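Local coordinates for telomerase reverse transcriptase (Candida tropicalis MYA-3404, PDB 6ZD1), which probably extends telomeres by copying a template carried in the RNA component of telomerase, adding simple sequence repeats to chromosome ends, at residues F179-E184 with K233-P238. Numbering follows the deposited sequence.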
loop_
_atom_site.group_PDB
_atom_site.type_symbol
_atom_site.label_atom_id
_atom_site.label_comp_id
_atom_site.label_asym_id
_atom_site.label_seq_id
_atom_site.Cartn_x
_atom_site.Cartn_y
_atom_site.Cartn_z
ATOM N N PHE A 179 -20.666 -12.273 0.548
ATOM C CA PHE A 179 -20.766 -12.658 -0.851
ATOM C C PHE A 179 -19.468 -12.541 -1.631
ATOM O O PHE A 179 -19.262 -13.316 -2.568
ATOM C CB PHE A 179 -21.845 -11.823 -1.556
ATOM C CG PHE A 179 -23.244 -12.114 -1.083
ATOM C CD1 PHE A 179 -23.918 -13.242 -1.523
ATOM C CD2 PHE A 179 -23.886 -11.263 -0.199
ATOM C CE1 PHE A 179 -25.200 -13.515 -1.089
ATOM C CE2 PHE A 179 -25.172 -11.531 0.238
ATOM C CZ PHE A 179 -25.828 -12.656 -0.208
ATOM N N TRP A 180 -18.588 -11.603 -1.285
ATOM C CA TRP A 180 -17.438 -11.316 -2.129
ATOM C C TRP A 180 -16.135 -11.318 -1.342
ATOM O O TRP A 180 -16.094 -10.982 -0.154
ATOM C CB TRP A 180 -17.577 -9.953 -2.830
ATOM C CG TRP A 180 -18.765 -9.812 -3.738
ATOM C CD1 TRP A 180 -18.867 -10.240 -5.034
ATOM C CD2 TRP A 180 -20.007 -9.163 -3.432
ATOM N NE1 TRP A 180 -20.103 -9.911 -5.546
ATOM C CE2 TRP A 180 -20.819 -9.249 -4.582
ATOM C CE3 TRP A 180 -20.513 -8.527 -2.295
ATOM C CZ2 TRP A 180 -22.109 -8.721 -4.625
ATOM C CZ3 TRP A 180 -21.796 -8.004 -2.342
ATOM C CH2 TRP A 180 -22.577 -8.105 -3.497
ATOM N N TYR A 181 -15.061 -11.674 -2.042
ATOM C CA TYR A 181 -13.702 -11.366 -1.626
ATOM C C TYR A 181 -13.280 -10.119 -2.386
ATOM O O TYR A 181 -13.460 -10.047 -3.607
ATOM C CB TYR A 181 -12.757 -12.532 -1.930
ATOM C CG TYR A 181 -11.304 -12.249 -1.619
ATOM C CD1 TYR A 181 -10.777 -12.519 -0.362
ATOM C CD2 TYR A 181 -10.457 -11.715 -2.583
ATOM C CE1 TYR A 181 -9.450 -12.263 -0.072
ATOM C CE2 TYR A 181 -9.133 -11.451 -2.301
ATOM C CZ TYR A 181 -8.633 -11.728 -1.046
ATOM O OH TYR A 181 -7.312 -11.469 -0.765
ATOM N N VAL A 182 -12.752 -9.130 -1.668
ATOM C CA VAL A 182 -12.423 -7.832 -2.250
ATOM C C VAL A 182 -10.918 -7.624 -2.173
ATOM O O VAL A 182 -10.335 -7.631 -1.081
ATOM C CB VAL A 182 -13.166 -6.689 -1.544
ATOM C CG1 VAL A 182 -12.933 -5.379 -2.281
ATOM C CG2 VAL A 182 -14.649 -6.999 -1.445
ATOM N N THR A 183 -10.299 -7.414 -3.333
ATOM C CA THR A 183 -8.877 -7.127 -3.443
ATOM C C THR A 183 -8.681 -5.993 -4.435
ATOM O O THR A 183 -9.389 -5.916 -5.443
ATOM C CB THR A 183 -8.088 -8.365 -3.894
ATOM O OG1 THR A 183 -6.743 -7.991 -4.216
ATOM C CG2 THR A 183 -8.744 -8.999 -5.113
ATOM N N GLU A 184 -7.739 -5.101 -4.143
ATOM C CA GLU A 184 -7.351 -4.094 -5.118
ATOM C C GLU A 184 -6.373 -4.699 -6.116
ATOM O O GLU A 184 -5.492 -5.479 -5.749
ATOM C CB GLU A 184 -6.738 -2.869 -4.435
ATOM C CG GLU A 184 -5.409 -3.105 -3.744
ATOM C CD GLU A 184 -5.006 -1.942 -2.858
ATOM O OE1 GLU A 184 -5.906 -1.249 -2.335
ATOM O OE2 GLU A 184 -3.791 -1.719 -2.683
ATOM N N LYS A 233 0.935 -16.951 4.926
ATOM C CA LYS A 233 -0.214 -17.401 4.156
ATOM C C LYS A 233 -0.236 -16.672 2.820
ATOM O O LYS A 233 0.048 -15.471 2.748
ATOM C CB LYS A 233 -1.526 -17.170 4.914
ATOM C CG LYS A 233 -2.717 -17.906 4.307
ATOM C CD LYS A 233 -3.768 -18.252 5.357
ATOM C CE LYS A 233 -4.370 -17.004 5.984
ATOM N NZ LYS A 233 -5.410 -17.339 6.998
ATOM N N ILE A 234 -0.557 -17.409 1.765
ATOM C CA ILE A 234 -0.495 -16.881 0.409
ATOM C C ILE A 234 -1.677 -15.954 0.154
ATOM O O ILE A 234 -2.837 -16.326 0.368
ATOM C CB ILE A 234 -0.462 -18.023 -0.615
ATOM C CG1 ILE A 234 0.770 -18.891 -0.393
ATOM C CG2 ILE A 234 -0.471 -17.468 -2.027
ATOM C CD1 ILE A 234 0.893 -19.999 -1.398
ATOM N N LYS A 235 -1.379 -14.747 -0.319
ATOM C CA LYS A 235 -2.371 -13.782 -0.771
ATOM C C LYS A 235 -2.163 -13.531 -2.259
ATOM O O LYS A 235 -1.025 -13.403 -2.720
ATOM C CB LYS A 235 -2.264 -12.468 0.014
ATOM C CG LYS A 235 -3.554 -11.672 0.072
ATOM C CD LYS A 235 -3.439 -10.497 1.032
ATOM C CE LYS A 235 -3.011 -9.228 0.313
ATOM N NZ LYS A 235 -4.080 -8.720 -0.597
ATOM N N LEU A 236 -3.258 -13.485 -3.013
ATOM C CA LEU A 236 -3.209 -13.326 -4.460
ATOM C C LEU A 236 -3.769 -11.968 -4.868
ATOM O O LEU A 236 -4.695 -11.449 -4.237
ATOM C CB LEU A 236 -3.979 -14.443 -5.164
ATOM C CG LEU A 236 -3.376 -15.838 -4.991
ATOM C CD1 LEU A 236 -4.201 -16.882 -5.726
ATOM C CD2 LEU A 236 -1.931 -15.862 -5.463
ATOM N N ILE A 237 -3.173 -11.387 -5.908
ATOM C CA ILE A 237 -3.528 -10.066 -6.430
ATOM C C ILE A 237 -3.665 -10.164 -7.946
ATOM O O ILE A 237 -2.769 -10.702 -8.606
ATOM C CB ILE A 237 -2.483 -9.009 -6.040
ATOM C CG1 ILE A 237 -2.400 -8.898 -4.522
ATOM C CG2 ILE A 237 -2.824 -7.655 -6.641
ATOM C CD1 ILE A 237 -1.212 -8.119 -4.048
ATOM N N PRO A 238 -4.724 -9.609 -8.539
ATOM C CA PRO A 238 -5.040 -9.894 -9.951
ATOM C C PRO A 238 -4.114 -9.263 -10.987
ATOM O O PRO A 238 -4.478 -8.299 -11.671
ATOM C CB PRO A 238 -6.473 -9.361 -10.086
ATOM C CG PRO A 238 -7.016 -9.377 -8.678
ATOM C CD PRO A 238 -5.850 -8.948 -7.851
#
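Thr183 meets Pro238 tip to tip where two strands from different sheets come together, a worked example of how sheets can join through a few side chains without pairing their edges. The axes of strands 180-184 and 233-237 stay 7.8 Å apart at their closest and run at 68° to each other, without backbone pairing between them, and the contact rests on van der Waals touches.

The CB of Thr183 points toward the other strand and splits into two branches with different partners, though both touch Pro238. OG1 lies anti to the backbone N (chi1 170°), beside the carbonyl carbon, which brings it within reach of the carbonyl of the following residue: it gives a weak hydrogen bond to the O of Glu184, 3.2 Å away. The same OG1 sits 3.9 Å from CD of Pro238 and 4.0 Å from the carbonyl O of Leu236. The methyl CG2 meets CG and CD of the Pro238 ring, each at 4.0 Å. The same O of Glu184 lies 3.6 Å from CG2 of Ile237, so the carbonyl that accepts the weak bond also touches the other strand.

Two residues earlier, Tyr181 points its ring toward strand 233-237, and its OH reaches CG of Lys235 at 3.9 Å, the two side chains passing at a slant.

Strand 180-184 follows directly on helix 158-179 and pairs antiparallel with strand 193-197, while the ring of Tyr181 stacks on Trp201 of helix 198-216. That helix also receives Leu236, against Trp208 and Ile209. Strand 231-237 pairs with strand 244-249 in the mixed sheet, so the contact joins the small hairpin of the RNA-binding region to the reverse transcriptase region, with helix 198-216 touching both.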